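Local coordinates for protein cadherin-related family member 2 (Homo sapiens, PDB 5CZR) that forms calcium-dependent heterophilic adhesion complexes with CDHR5 on adjacent microvilli and so controls microvillar packing at the apical membrane of epithelial cells, at residues N47-A52 against L62-D67; L71-V76 against L92-D97; S113-L118 against S211-P216; G138-S143 against L185-L190; V147-G152 against S178-L183. All blocks are in the same frame, centred on the assembly; numbering follows the deposited sequence.

Interaction 1 of 5, residues N47-A52 against L62-D67. With CA (calcium ion), chain F.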
# COMPACT_ATOMS: atom_id res chain seq x y z
N ASN A 47 -22.15 -6.06 -7.93
CA ASN A 47 -21.10 -5.07 -7.83
C ASN A 47 -21.46 -3.70 -8.47
O ASN A 47 -20.61 -2.79 -8.52
CB ASN A 47 -19.85 -5.60 -8.53
CG ASN A 47 -19.24 -6.79 -7.83
OD1 ASN A 47 -19.25 -6.85 -6.60
ND2 ASN A 47 -18.74 -7.74 -8.58
N ALA A 48 -22.70 -3.56 -8.94
CA ALA A 48 -23.08 -2.30 -9.59
C ALA A 48 -23.07 -1.11 -8.64
O ALA A 48 -22.92 0.03 -9.07
CB ALA A 48 -24.44 -2.42 -10.23
N TYR A 49 -23.22 -1.39 -7.34
CA TYR A 49 -23.28 -0.34 -6.32
C TYR A 49 -21.96 0.48 -6.22
O TYR A 49 -21.94 1.54 -5.60
CB TYR A 49 -23.61 -0.93 -4.93
CG TYR A 49 -22.45 -1.72 -4.33
CD1 TYR A 49 -21.47 -1.09 -3.59
CD2 TYR A 49 -22.35 -3.11 -4.49
CE1 TYR A 49 -20.41 -1.80 -3.03
CE2 TYR A 49 -21.29 -3.83 -3.95
CZ TYR A 49 -20.30 -3.16 -3.23
OH TYR A 49 -19.25 -3.85 -2.67
N PHE A 50 -20.88 -0.04 -6.77
CA PHE A 50 -19.63 0.72 -6.86
C PHE A 50 -19.74 1.97 -7.73
O PHE A 50 -18.87 2.84 -7.62
CB PHE A 50 -18.48 -0.14 -7.42
CG PHE A 50 -17.86 -1.04 -6.42
CD1 PHE A 50 -16.99 -0.54 -5.46
CD2 PHE A 50 -18.14 -2.42 -6.43
CE1 PHE A 50 -16.44 -1.39 -4.50
CE2 PHE A 50 -17.55 -3.26 -5.51
CZ PHE A 50 -16.69 -2.75 -4.54
N PHE A 51 -20.73 2.01 -8.62
CA PHE A 51 -20.83 3.08 -9.60
C PHE A 51 -22.25 3.66 -9.69
O PHE A 51 -23.23 3.08 -9.21
CB PHE A 51 -20.45 2.55 -10.98
CG PHE A 51 -19.06 2.00 -11.06
CD1 PHE A 51 -17.94 2.87 -11.07
CD2 PHE A 51 -18.84 0.61 -11.19
CE1 PHE A 51 -16.65 2.37 -11.16
CE2 PHE A 51 -17.54 0.12 -11.22
CZ PHE A 51 -16.44 0.99 -11.22
N ALA A 52 -22.35 4.82 -10.33
CA ALA A 52 -23.61 5.45 -10.66
C ALA A 52 -23.50 5.93 -12.07
O ALA A 52 -22.63 6.75 -12.38
CB ALA A 52 -23.92 6.60 -9.72
N LEU A 62 -17.88 7.08 -9.62
CA LEU A 62 -17.69 6.12 -8.54
C LEU A 62 -18.68 6.45 -7.39
O LEU A 62 -18.82 7.61 -7.01
CB LEU A 62 -16.27 6.20 -7.99
CG LEU A 62 -15.89 5.05 -7.04
CD1 LEU A 62 -15.66 3.77 -7.83
CD2 LEU A 62 -14.64 5.44 -6.25
N ALA A 63 -19.37 5.43 -6.89
CA ALA A 63 -20.37 5.60 -5.87
C ALA A 63 -20.00 4.92 -4.58
O ALA A 63 -20.64 5.14 -3.57
CB ALA A 63 -21.73 5.09 -6.35
N SER A 64 -18.98 4.09 -4.60
CA SER A 64 -18.49 3.45 -3.37
C SER A 64 -17.00 3.17 -3.52
O SER A 64 -16.52 2.85 -4.61
CB SER A 64 -19.26 2.15 -3.12
OG SER A 64 -19.10 1.74 -1.77
N ALA A 65 -16.27 3.28 -2.43
CA ALA A 65 -14.78 3.24 -2.46
C ALA A 65 -14.28 1.91 -2.97
O ALA A 65 -14.79 0.88 -2.60
CB ALA A 65 -14.15 3.56 -1.07
N LEU A 66 -13.29 1.98 -3.85
CA LEU A 66 -12.47 0.86 -4.29
C LEU A 66 -11.42 0.55 -3.25
O LEU A 66 -11.10 1.38 -2.42
CB LEU A 66 -11.79 1.18 -5.62
CG LEU A 66 -12.72 1.61 -6.77
CD1 LEU A 66 -11.92 2.00 -8.01
CD2 LEU A 66 -13.69 0.48 -7.12
N ASP A 67 -10.84 -0.65 -3.32
CA ASP A 67 -9.67 -1.00 -2.47
C ASP A 67 -8.98 -2.22 -3.07
O ASP A 67 -9.56 -3.30 -3.12
CB ASP A 67 -10.11 -1.28 -1.03
CG ASP A 67 -8.97 -1.64 -0.11
OD1 ASP A 67 -7.79 -1.56 -0.54
OD2 ASP A 67 -9.23 -2.00 1.06
CA CA F . -6.35 -0.05 -0.31
O HOH W 1 -8.03 1.38 -0.01
O HOH W 2 -5.66 -0.25 1.74
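The carbonyl oxygen of F50 is gripped by two consecutive backbone amides of the facing segment, A63 N at 2.7 Å and S64 N at 3.3 Å from F50 O. Both reach it from the same face of the carbonyl plane, the first almost straight (172° at the hydrogen) and the second more bent. This double grip closes the end of an antiparallel pairing in the first cadherin repeat, a Greek-key beta-sandwich: F51 and L62 form one non-hydrogen-bonded pair between strands 51-53 and 59-62, and beyond it the chain of 62-67 leaves the sheet. F50 precedes the strand in a short 3-10 turn, and its ring reaches back to S64, A65 and L66. S64 O and A65 O lie at the ring edge, in plane, while L66 CD2 packs obliquely on F50 CD1 at 3.8 Å. The F50 ring also stacks with F74 of strand 73-81 in the opposing sheet. L62, with CG anti to the backbone N (chi1 -169°), sends CD1 to F51 CE1 at 3.7 Å. At the far end D67 binds a calcium ion shared with E18, E69 and D100; D67 OD1 lies 2.1 Å from the metal, beside two waters.

Interaction 2 of 5, residues L71-V76 against L92-D97. With CA (calcium ion), chain G.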
# COMPACT_ATOMS: atom_id res chain seq x y z
N LEU A 71 -10.52 -6.16 -3.09
CA LEU A 71 -11.17 -6.61 -4.31
C LEU A 71 -10.42 -6.01 -5.50
O LEU A 71 -10.63 -4.84 -5.85
CB LEU A 71 -12.62 -6.12 -4.30
CG LEU A 71 -13.54 -6.63 -5.39
CD1 LEU A 71 -13.67 -8.16 -5.31
CD2 LEU A 71 -14.90 -5.98 -5.24
N TYR A 72 -9.47 -6.76 -6.05
CA TYR A 72 -8.52 -6.17 -6.99
C TYR A 72 -8.99 -6.19 -8.42
O TYR A 72 -8.49 -5.46 -9.26
CB TYR A 72 -7.13 -6.82 -6.85
CG TYR A 72 -6.95 -8.17 -7.61
CD1 TYR A 72 -7.89 -9.21 -7.54
CD2 TYR A 72 -5.88 -8.35 -8.46
CE1 TYR A 72 -7.76 -10.38 -8.28
CE2 TYR A 72 -5.69 -9.54 -9.19
CZ TYR A 72 -6.64 -10.55 -9.12
OH TYR A 72 -6.47 -11.70 -9.84
N THR A 73 -9.98 -7.03 -8.68
CA THR A 73 -10.79 -6.93 -9.87
C THR A 73 -12.20 -7.36 -9.53
O THR A 73 -12.40 -8.11 -8.56
CB THR A 73 -10.36 -7.86 -11.00
OG1 THR A 73 -10.58 -9.20 -10.56
CG2 THR A 73 -8.89 -7.66 -11.37
N PHE A 74 -13.16 -6.96 -10.37
CA PHE A 74 -14.51 -7.45 -10.25
C PHE A 74 -15.30 -7.19 -11.52
O PHE A 74 -14.86 -6.43 -12.38
CB PHE A 74 -15.22 -6.86 -9.04
CG PHE A 74 -15.34 -5.36 -9.05
CD1 PHE A 74 -14.34 -4.58 -8.53
CD2 PHE A 74 -16.47 -4.75 -9.58
CE1 PHE A 74 -14.45 -3.20 -8.53
CE2 PHE A 74 -16.62 -3.37 -9.55
CZ PHE A 74 -15.59 -2.59 -9.03
N LYS A 75 -16.44 -7.88 -11.64
CA LYS A 75 -17.23 -7.79 -12.85
C LYS A 75 -18.46 -6.97 -12.56
O LYS A 75 -19.03 -7.06 -11.49
CB LYS A 75 -17.74 -9.18 -13.31
CG LYS A 75 -16.72 -10.32 -13.15
CD LYS A 75 -15.90 -10.66 -14.38
CE LYS A 75 -14.79 -11.67 -14.05
NZ LYS A 75 -14.00 -11.94 -15.28
N VAL A 76 -18.92 -6.27 -13.58
CA VAL A 76 -20.22 -5.66 -13.53
C VAL A 76 -20.93 -5.91 -14.84
O VAL A 76 -20.31 -6.21 -15.85
CB VAL A 76 -20.13 -4.13 -13.27
CG1 VAL A 76 -19.65 -3.87 -11.87
CG2 VAL A 76 -19.22 -3.45 -14.29
N LEU A 92 -15.08 -6.14 -17.08
CA LEU A 92 -14.10 -6.39 -16.01
C LEU A 92 -13.53 -5.07 -15.48
O LEU A 92 -13.00 -4.27 -16.24
CB LEU A 92 -12.95 -7.26 -16.51
CG LEU A 92 -11.86 -7.61 -15.49
CD1 LEU A 92 -12.40 -8.47 -14.35
CD2 LEU A 92 -10.68 -8.33 -16.17
N VAL A 93 -13.69 -4.83 -14.18
CA VAL A 93 -13.06 -3.66 -13.56
C VAL A 93 -11.72 -4.10 -12.97
O VAL A 93 -11.67 -5.03 -12.18
CB VAL A 93 -13.94 -3.06 -12.47
CG1 VAL A 93 -13.24 -1.85 -11.86
CG2 VAL A 93 -15.28 -2.63 -13.05
N ILE A 94 -10.64 -3.46 -13.42
CA ILE A 94 -9.27 -3.78 -12.93
C ILE A 94 -8.82 -2.63 -12.07
O ILE A 94 -8.70 -1.49 -12.56
CB ILE A 94 -8.30 -3.94 -14.11
CG1 ILE A 94 -8.72 -5.15 -14.92
CG2 ILE A 94 -6.85 -4.09 -13.62
CD1 ILE A 94 -8.18 -5.16 -16.32
N VAL A 95 -8.68 -2.90 -10.79
CA VAL A 95 -8.31 -1.90 -9.84
C VAL A 95 -6.76 -1.86 -9.77
O VAL A 95 -6.14 -2.89 -9.60
CB VAL A 95 -8.88 -2.23 -8.45
CG1 VAL A 95 -8.47 -1.17 -7.43
CG2 VAL A 95 -10.39 -2.35 -8.50
N GLU A 96 -6.17 -0.67 -9.86
CA GLU A 96 -4.72 -0.50 -9.69
C GLU A 96 -4.32 -0.20 -8.25
O GLU A 96 -4.98 0.58 -7.55
CB GLU A 96 -4.19 0.60 -10.58
CG GLU A 96 -4.09 0.16 -12.04
CD GLU A 96 -3.21 1.04 -12.95
OE1 GLU A 96 -3.01 2.24 -12.68
OE2 GLU A 96 -2.74 0.54 -13.99
N ASP A 97 -3.26 -0.87 -7.81
CA ASP A 97 -2.71 -0.65 -6.50
C ASP A 97 -2.10 0.74 -6.42
O ASP A 97 -1.47 1.21 -7.34
CB ASP A 97 -1.65 -1.71 -6.19
CG ASP A 97 -1.11 -1.61 -4.78
OD1 ASP A 97 -1.88 -1.38 -3.81
OD2 ASP A 97 0.13 -1.75 -4.64
CA CA G . -2.47 -0.37 -2.00
O HOH W 3 -6.03 -5.61 -10.49
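Three backbone hydrogen bonds hold the segments together: V93 N gives the shortest, 2.7 Å to F74 O. F74 N returns a bond of 3.0 Å to V93 O, which makes F74 and V93 a hydrogen-bonded antiparallel pair. V95 N donates to Y72 O, and a water donates both to that same carbonyl, at 2.8 Å from Y72 O, and to V95 O, bridging the two chains where regular pairing ends. The partners belong to the hairpin of strands 73-81 and 86-96, in the mixed sheet of the first cadherin repeat, with strand 13-17 running parallel on the other flank of 86-96. On the buried face the F74 side chain lies beside V93, pointing the same way. Its CG sits between the backbone N and the carbonyl carbon (chi1 60°), which turns one face of the ring to V93, whose CB stands over its centre in a CH-pi contact, 3.9 Å from the centroid of F74. V93 CG1 and CG2 lie over the same face, toward F74 CZ and F74 CE2, and V95 CG2 meets F74 CE1 obliquely at 4.1 Å. On the face with T73 and K75, the bent lysine chain passes L92, K75 NZ coming within 3.9 Å of L92 CD1. D97, just past the strand, gives OD1 to a calcium ion at 2.2 Å, with E18, E69, R98, D100 and D133 completing the site.

Interaction 3 of 5, residues S113-L118 against S211-P216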
# COMPACT_ATOMS: atom_id res chain seq x y z
N SER A 113 19.03 -8.23 26.14
CA SER A 113 20.13 -8.03 27.03
C SER A 113 21.35 -8.65 26.37
O SER A 113 21.29 -9.75 25.85
CB SER A 113 19.82 -8.73 28.36
OG SER A 113 20.78 -8.38 29.32
N ILE A 114 22.44 -7.90 26.31
CA ILE A 114 23.65 -8.43 25.71
C ILE A 114 24.86 -8.22 26.58
O ILE A 114 25.01 -7.18 27.25
CB ILE A 114 23.89 -7.84 24.32
CG1 ILE A 114 23.90 -6.31 24.35
CG2 ILE A 114 22.84 -8.35 23.34
CD1 ILE A 114 24.36 -5.67 23.05
N ASN A 115 25.76 -9.18 26.52
CA ASN A 115 27.02 -9.12 27.26
C ASN A 115 27.95 -8.09 26.64
O ASN A 115 28.00 -7.98 25.42
CB ASN A 115 27.65 -10.51 27.27
CG ASN A 115 26.86 -11.51 28.12
OD1 ASN A 115 26.31 -11.17 29.18
ND2 ASN A 115 26.82 -12.76 27.66
N GLU A 116 28.68 -7.34 27.47
CA GLU A 116 29.54 -6.26 26.97
C GLU A 116 30.71 -6.74 26.09
O GLU A 116 31.25 -5.95 25.36
CB GLU A 116 30.04 -5.37 28.12
CG GLU A 116 31.36 -5.83 28.74
CD GLU A 116 31.73 -5.16 30.06
OE1 GLU A 116 31.38 -3.99 30.31
OE2 GLU A 116 32.40 -5.84 30.87
N THR A 117 31.11 -8.00 26.20
CA THR A 117 32.21 -8.55 25.39
C THR A 117 31.71 -9.20 24.09
O THR A 117 32.47 -9.88 23.41
CB THR A 117 32.97 -9.66 26.16
OG1 THR A 117 32.04 -10.69 26.53
CG2 THR A 117 33.64 -9.08 27.43
N LEU A 118 30.43 -9.02 23.77
CA LEU A 118 29.89 -9.56 22.55
C LEU A 118 30.73 -9.03 21.41
O LEU A 118 30.93 -7.83 21.31
CB LEU A 118 28.41 -9.15 22.41
CG LEU A 118 27.66 -9.80 21.26
CD1 LEU A 118 27.39 -11.28 21.55
CD2 LEU A 118 26.36 -9.07 20.98
N SER A 211 19.83 -3.70 27.23
CA SER A 211 20.63 -3.72 28.45
C SER A 211 21.98 -4.35 28.18
O SER A 211 22.05 -5.44 27.61
CB SER A 211 19.93 -4.52 29.53
OG SER A 211 18.71 -3.91 29.91
N VAL A 212 23.04 -3.68 28.62
CA VAL A 212 24.41 -4.17 28.51
C VAL A 212 24.83 -4.79 29.84
O VAL A 212 24.76 -4.14 30.87
CB VAL A 212 25.37 -3.02 28.19
CG1 VAL A 212 26.76 -3.55 27.97
CG2 VAL A 212 24.92 -2.30 26.95
N VAL A 213 25.24 -6.05 29.83
CA VAL A 213 25.67 -6.74 31.07
C VAL A 213 27.19 -6.56 31.29
O VAL A 213 28.00 -6.86 30.40
CB VAL A 213 25.32 -8.26 31.05
CG1 VAL A 213 25.59 -8.90 32.41
CG2 VAL A 213 23.88 -8.49 30.65
N ASP A 214 27.57 -6.04 32.47
CA ASP A 214 28.98 -5.92 32.89
C ASP A 214 29.51 -7.33 33.09
O ASP A 214 28.80 -8.20 33.60
CB ASP A 214 29.11 -5.08 34.19
CG ASP A 214 30.57 -4.58 34.48
OD1 ASP A 214 31.31 -4.09 33.58
OD2 ASP A 214 30.95 -4.66 35.66
N GLN A 215 30.75 -7.56 32.68
CA GLN A 215 31.42 -8.85 32.93
C GLN A 215 32.81 -8.69 33.52
O GLN A 215 33.75 -8.42 32.78
CB GLN A 215 31.53 -9.64 31.64
CG GLN A 215 30.19 -10.08 31.10
CD GLN A 215 30.29 -10.67 29.72
OE1 GLN A 215 30.45 -9.94 28.72
NE2 GLN A 215 30.22 -11.99 29.64
N PRO A 216 32.94 -8.87 34.85
CA PRO A 216 34.26 -9.22 35.43
C PRO A 216 34.36 -10.69 35.82
O PRO A 216 35.35 -11.10 36.43
CB PRO A 216 34.35 -8.30 36.67
CG PRO A 216 33.02 -7.59 36.77
CD PRO A 216 32.05 -8.30 35.87
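The side-chain amides of N115 and Q215 stack with their planes 27° apart, although the two side chains cross at about a right angle; Q215 NE2 lies 3.7 Å from N115 CG. The other flat pair, the carboxylates of E116 and D214, run side by side with planes almost perpendicular. E116 OE1 and D214 OD1 come within 3.3 Å, a like-charge approach that would probably raise the proton affinity of one of them. E116 is steadied by two backbone amides: Y174 N bonds to OE1, and Q215 N reaches E116 OE2 at 3.0 Å from above the carboxylate plane. E116 CG lies between the backbone N and the carbonyl carbon (chi1 89°), from where the extended chain runs along 213-215. The segments are the ends of strands 111-115 and 206-213, the parallel pair at the margin of the mixed sheet in the second cadherin repeat. Here S211 O accepts from I114 N, I114 O from V213 N, and V213 O from E116 N. A type I turn from N115 to L118 then carries T117 over the end of Q215, whose OE1 takes two donors: T117 OG1 at 2.8 Å and T117 N at 3.2 Å, the latter nearly in line with the amide C=O. An alanine in place of Q215 would probably leave T117 N and OG1 without this shared acceptor and N115 without its stacking partner. On the exposed face, S113 OG touches V213 CG2 at 3.4 Å.

Interaction 4 of 5, residues G138-S143 against L185-L190. With CA (calcium ion), chain H.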
# COMPACT_ATOMS: atom_id res chain seq x y z
N GLY A 138 5.53 -1.75 -1.61
CA GLY A 138 5.57 -2.76 -0.56
C GLY A 138 6.97 -3.21 -0.11
O GLY A 138 7.05 -4.06 0.77
N MET A 139 8.04 -2.67 -0.72
CA MET A 139 9.41 -3.02 -0.32
C MET A 139 9.80 -2.18 0.89
O MET A 139 9.69 -0.96 0.89
CB MET A 139 10.41 -2.81 -1.46
CG MET A 139 10.30 -3.85 -2.59
SD MET A 139 11.44 -3.65 -4.01
CE MET A 139 10.73 -4.65 -5.35
N VAL A 140 10.24 -2.85 1.92
CA VAL A 140 10.53 -2.23 3.18
C VAL A 140 12.05 -1.96 3.29
O VAL A 140 12.86 -2.84 3.03
CB VAL A 140 10.06 -3.14 4.32
CG1 VAL A 140 10.50 -2.58 5.67
CG2 VAL A 140 8.55 -3.25 4.27
N VAL A 141 12.41 -0.76 3.70
CA VAL A 141 13.74 -0.46 4.20
C VAL A 141 13.73 -0.01 5.65
O VAL A 141 12.85 0.75 6.09
CB VAL A 141 14.47 0.58 3.35
CG1 VAL A 141 14.57 0.08 1.91
CG2 VAL A 141 13.80 1.95 3.44
N TYR A 142 14.75 -0.45 6.39
CA TYR A 142 14.81 -0.22 7.84
C TYR A 142 15.85 0.84 8.17
O TYR A 142 16.82 1.00 7.46
CB TYR A 142 15.20 -1.53 8.53
CG TYR A 142 14.26 -2.67 8.34
CD1 TYR A 142 13.11 -2.77 9.12
CD2 TYR A 142 14.49 -3.65 7.39
CE1 TYR A 142 12.23 -3.83 8.96
CE2 TYR A 142 13.61 -4.70 7.21
CZ TYR A 142 12.49 -4.80 8.01
OH TYR A 142 11.61 -5.86 7.86
N SER A 143 15.66 1.55 9.26
CA SER A 143 16.57 2.54 9.67
C SER A 143 16.67 2.61 11.16
O SER A 143 15.66 2.45 11.86
CB SER A 143 16.01 3.90 9.30
OG SER A 143 16.19 4.18 7.96
N LEU A 185 13.67 2.79 15.86
CA LEU A 185 13.70 2.21 14.52
C LEU A 185 12.51 2.69 13.72
O LEU A 185 11.40 2.91 14.26
CB LEU A 185 13.70 0.68 14.59
CG LEU A 185 14.70 0.04 15.57
CD1 LEU A 185 14.40 -1.43 15.77
CD2 LEU A 185 16.13 0.25 15.11
N LYS A 186 12.71 2.77 12.42
CA LYS A 186 11.65 3.11 11.49
C LYS A 186 11.74 2.14 10.28
O LYS A 186 12.82 1.64 9.92
CB LYS A 186 11.85 4.53 11.02
CG LYS A 186 10.64 5.16 10.39
CD LYS A 186 10.80 6.64 9.92
CE LYS A 186 9.53 7.51 10.21
NZ LYS A 186 9.54 8.90 9.65
N ALA A 187 10.58 1.86 9.69
CA ALA A 187 10.50 1.15 8.44
C ALA A 187 9.69 1.98 7.44
O ALA A 187 8.59 2.42 7.77
CB ALA A 187 9.83 -0.21 8.66
N CYS A 188 10.20 2.12 6.22
CA CYS A 188 9.52 2.88 5.17
C CYS A 188 9.45 2.04 3.89
O CYS A 188 10.30 1.16 3.68
CB CYS A 188 10.25 4.21 4.88
SG CYS A 188 10.42 5.33 6.30
N ASP A 189 8.48 2.31 3.02
CA ASP A 189 8.47 1.66 1.70
C ASP A 189 9.36 2.45 0.78
O ASP A 189 9.86 3.49 1.18
CB ASP A 189 7.06 1.42 1.13
CG ASP A 189 6.21 2.67 1.04
OD1 ASP A 189 6.74 3.75 0.62
OD2 ASP A 189 5.01 2.61 1.37
N LEU A 190 9.57 1.98 -0.45
CA LEU A 190 10.33 2.73 -1.46
C LEU A 190 9.46 3.63 -2.30
O LEU A 190 9.92 4.23 -3.26
CB LEU A 190 11.10 1.77 -2.37
CG LEU A 190 12.25 1.05 -1.66
CD1 LEU A 190 12.83 -0.03 -2.55
CD2 LEU A 190 13.31 2.05 -1.21
CA CA H . 3.19 0.97 1.16
O HOH W 4 13.50 3.31 7.15
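V141 and L190 meet through their branches: V141 CG1 is anti to the carbonyl carbon (chi1 -59°), and L190 CG, also anti to its carbonyl carbon, holds CD2 at 3.9 Å from V141 CG1, the two side chains crossing at about a right angle. The other leucine methyl, L190 CD1, lies 3.8 Å from M139 CB. On the opposite face V140 CG1 touches A187 CB at 3.9 Å and stands over the Y142 ring, toward its rim. Four backbone hydrogen bonds tie the strands in an antiparallel ladder; V141 N to C188 O, at 2.9 Å, is nearly straight (171°), and S143 N pairs with K186 O. A water donates to V141 O at 2.8 Å and also lies 2.9 Å from S143 OG. D189 OD2 binds a calcium ion at 2.5 Å, completed by N99, N101, D131, D133 and A137, while D189 OD1 accepts from Q201 N. This is the linker end of the second cadherin repeat. C188 is joined by a disulfide to C202. Strand 140-148 forms the margin of the mixed sheet, 206-213 lies beyond 180-189, and Y142 reaches strand 123-130 of the opposing sheet, where its OH bonds A129 N.

Interaction 5 of 5, residues V147-G152 against S178-L183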
# COMPACT_ATOMS: atom_id res chain seq x y z
N VAL A 147 19.77 6.98 18.47
CA VAL A 147 20.31 6.20 19.56
C VAL A 147 20.46 7.05 20.82
O VAL A 147 21.02 8.14 20.77
CB VAL A 147 21.66 5.59 19.17
CG1 VAL A 147 22.14 4.68 20.27
CG2 VAL A 147 21.51 4.85 17.85
N ILE A 148 20.04 6.49 21.95
CA ILE A 148 20.21 7.09 23.27
C ILE A 148 20.94 6.11 24.18
O ILE A 148 20.56 4.94 24.21
CB ILE A 148 18.85 7.37 23.84
CG1 ILE A 148 18.28 8.48 22.98
CG2 ILE A 148 18.93 7.79 25.29
CD1 ILE A 148 17.10 9.26 23.46
N PRO A 149 22.00 6.54 24.88
CA PRO A 149 22.58 7.89 24.79
C PRO A 149 23.19 8.23 23.43
O PRO A 149 23.55 7.34 22.67
CB PRO A 149 23.69 7.90 25.87
CG PRO A 149 23.59 6.58 26.59
CD PRO A 149 22.84 5.64 25.70
N SER A 150 23.25 9.53 23.12
CA SER A 150 23.75 10.05 21.85
C SER A 150 25.12 10.49 22.18
O SER A 150 25.24 11.17 23.15
CB SER A 150 22.95 11.27 21.41
OG SER A 150 21.58 10.92 21.36
N THR A 151 26.14 10.13 21.41
CA THR A 151 27.52 10.48 21.76
C THR A 151 28.16 11.05 20.49
O THR A 151 28.13 12.26 20.23
CB THR A 151 28.33 9.27 22.31
OG1 THR A 151 27.52 8.47 23.17
CG2 THR A 151 29.61 9.72 23.06
N GLY A 152 28.65 10.14 19.66
CA GLY A 152 29.90 10.36 18.98
C GLY A 152 30.23 8.93 18.68
O GLY A 152 30.14 8.50 17.56
N SER A 178 28.18 2.85 28.17
CA SER A 178 26.80 2.89 28.64
C SER A 178 26.33 1.52 29.10
O SER A 178 26.69 0.49 28.51
CB SER A 178 25.86 3.40 27.55
OG SER A 178 24.58 3.62 28.06
N ALA A 179 25.52 1.53 30.15
CA ALA A 179 24.84 0.32 30.64
C ALA A 179 23.61 -0.02 29.80
O ALA A 179 23.05 -1.09 29.97
CB ALA A 179 24.40 0.51 32.09
N PHE A 180 23.21 0.86 28.89
CA PHE A 180 22.06 0.60 28.05
C PHE A 180 22.03 1.43 26.78
O PHE A 180 22.71 2.44 26.67
CB PHE A 180 20.77 0.87 28.81
CG PHE A 180 20.63 2.30 29.20
CD1 PHE A 180 20.13 3.25 28.30
CD2 PHE A 180 21.11 2.74 30.43
CE1 PHE A 180 20.07 4.59 28.63
CE2 PHE A 180 21.03 4.09 30.78
CZ PHE A 180 20.50 5.01 29.88
N TYR A 181 21.21 0.99 25.84
CA TYR A 181 20.89 1.80 24.68
C TYR A 181 19.41 1.66 24.37
O TYR A 181 18.85 0.59 24.49
CB TYR A 181 21.72 1.35 23.47
CG TYR A 181 23.20 1.54 23.72
CD1 TYR A 181 23.81 2.77 23.51
CD2 TYR A 181 23.98 0.48 24.21
CE1 TYR A 181 25.18 2.95 23.74
CE2 TYR A 181 25.33 0.65 24.46
CZ TYR A 181 25.93 1.89 24.22
OH TYR A 181 27.26 2.07 24.46
N GLN A 182 18.81 2.77 23.94
CA GLN A 182 17.51 2.71 23.29
C GLN A 182 17.63 3.10 21.83
O GLN A 182 18.14 4.18 21.53
CB GLN A 182 16.55 3.64 23.97
CG GLN A 182 15.11 3.27 23.69
CD GLN A 182 14.17 4.44 23.84
OE1 GLN A 182 14.37 5.57 23.30
NE2 GLN A 182 13.07 4.16 24.51
N LEU A 183 17.21 2.21 20.95
CA LEU A 183 17.29 2.42 19.52
C LEU A 183 15.89 2.69 19.02
O LEU A 183 14.99 1.87 19.24
CB LEU A 183 17.82 1.18 18.76
CG LEU A 183 19.31 0.89 18.62
CD1 LEU A 183 19.94 1.01 19.97
CD2 LEU A 183 19.60 -0.48 18.05
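P149, behind a cis peptide bond, packs its ring against S178, F180 and Y181 where strands 140-148 and 180-189 of the second cadherin repeat's beta-sandwich begin to part. The last paired residues are I148 and Q182, a hydrogen-bonded antiparallel pair in which Q182 N lies 2.8 Å from I148 O and I148 N 3.0 Å from Q182 O. V147 directs its CG1 methyl to Y181 CD1 at 4.1 Å and, more loosely, to L183 CD1. The Y181 ring meets P149 CD obliquely, with Y181 CD1 3.7 Å away, and is also packed edge-to-face with F158. F180 takes the less roomy setting, CG between N and carbonyl carbon (chi1 63°), and its ring carries S178 OG over its centre. S178 OG is anti to its own backbone N (chi1 -172°), where it reaches both F180 O and the proline ring: it donates to F180 O at 2.6 Å, in the carbonyl plane and on a lone pair, and touches P149 CG. An alanine at S178 would probably deprive F180 O of this donor and open a small gap beside P149. Past the proline the chain turns away, and S150 OG bonds back to V147 O at 2.9 Å.

How the interactions relate
Interactions 1 and 2 lie in the first cadherin repeat, and 4, 5 and 3 in the second. Interactions 1 and 2 follow each other along the chain, touch, and have centres 11 Å apart; interaction 1 belongs to one sheet of the sandwich and interaction 2 to the other, so together they join the two sheets across its core. In the second repeat, interactions 4 and 5 sit at the two ends of the same strand pair, 140-148 with 180-189, about 22 Å apart between centres. Interaction 5 is nested within 4, and 4 within 3, whose strand 206-213 neighbours 180-189. Interactions 1, 2 and 4 supply ligands to the calcium ions between repeats, whereas 3 and 5 lie toward the far end.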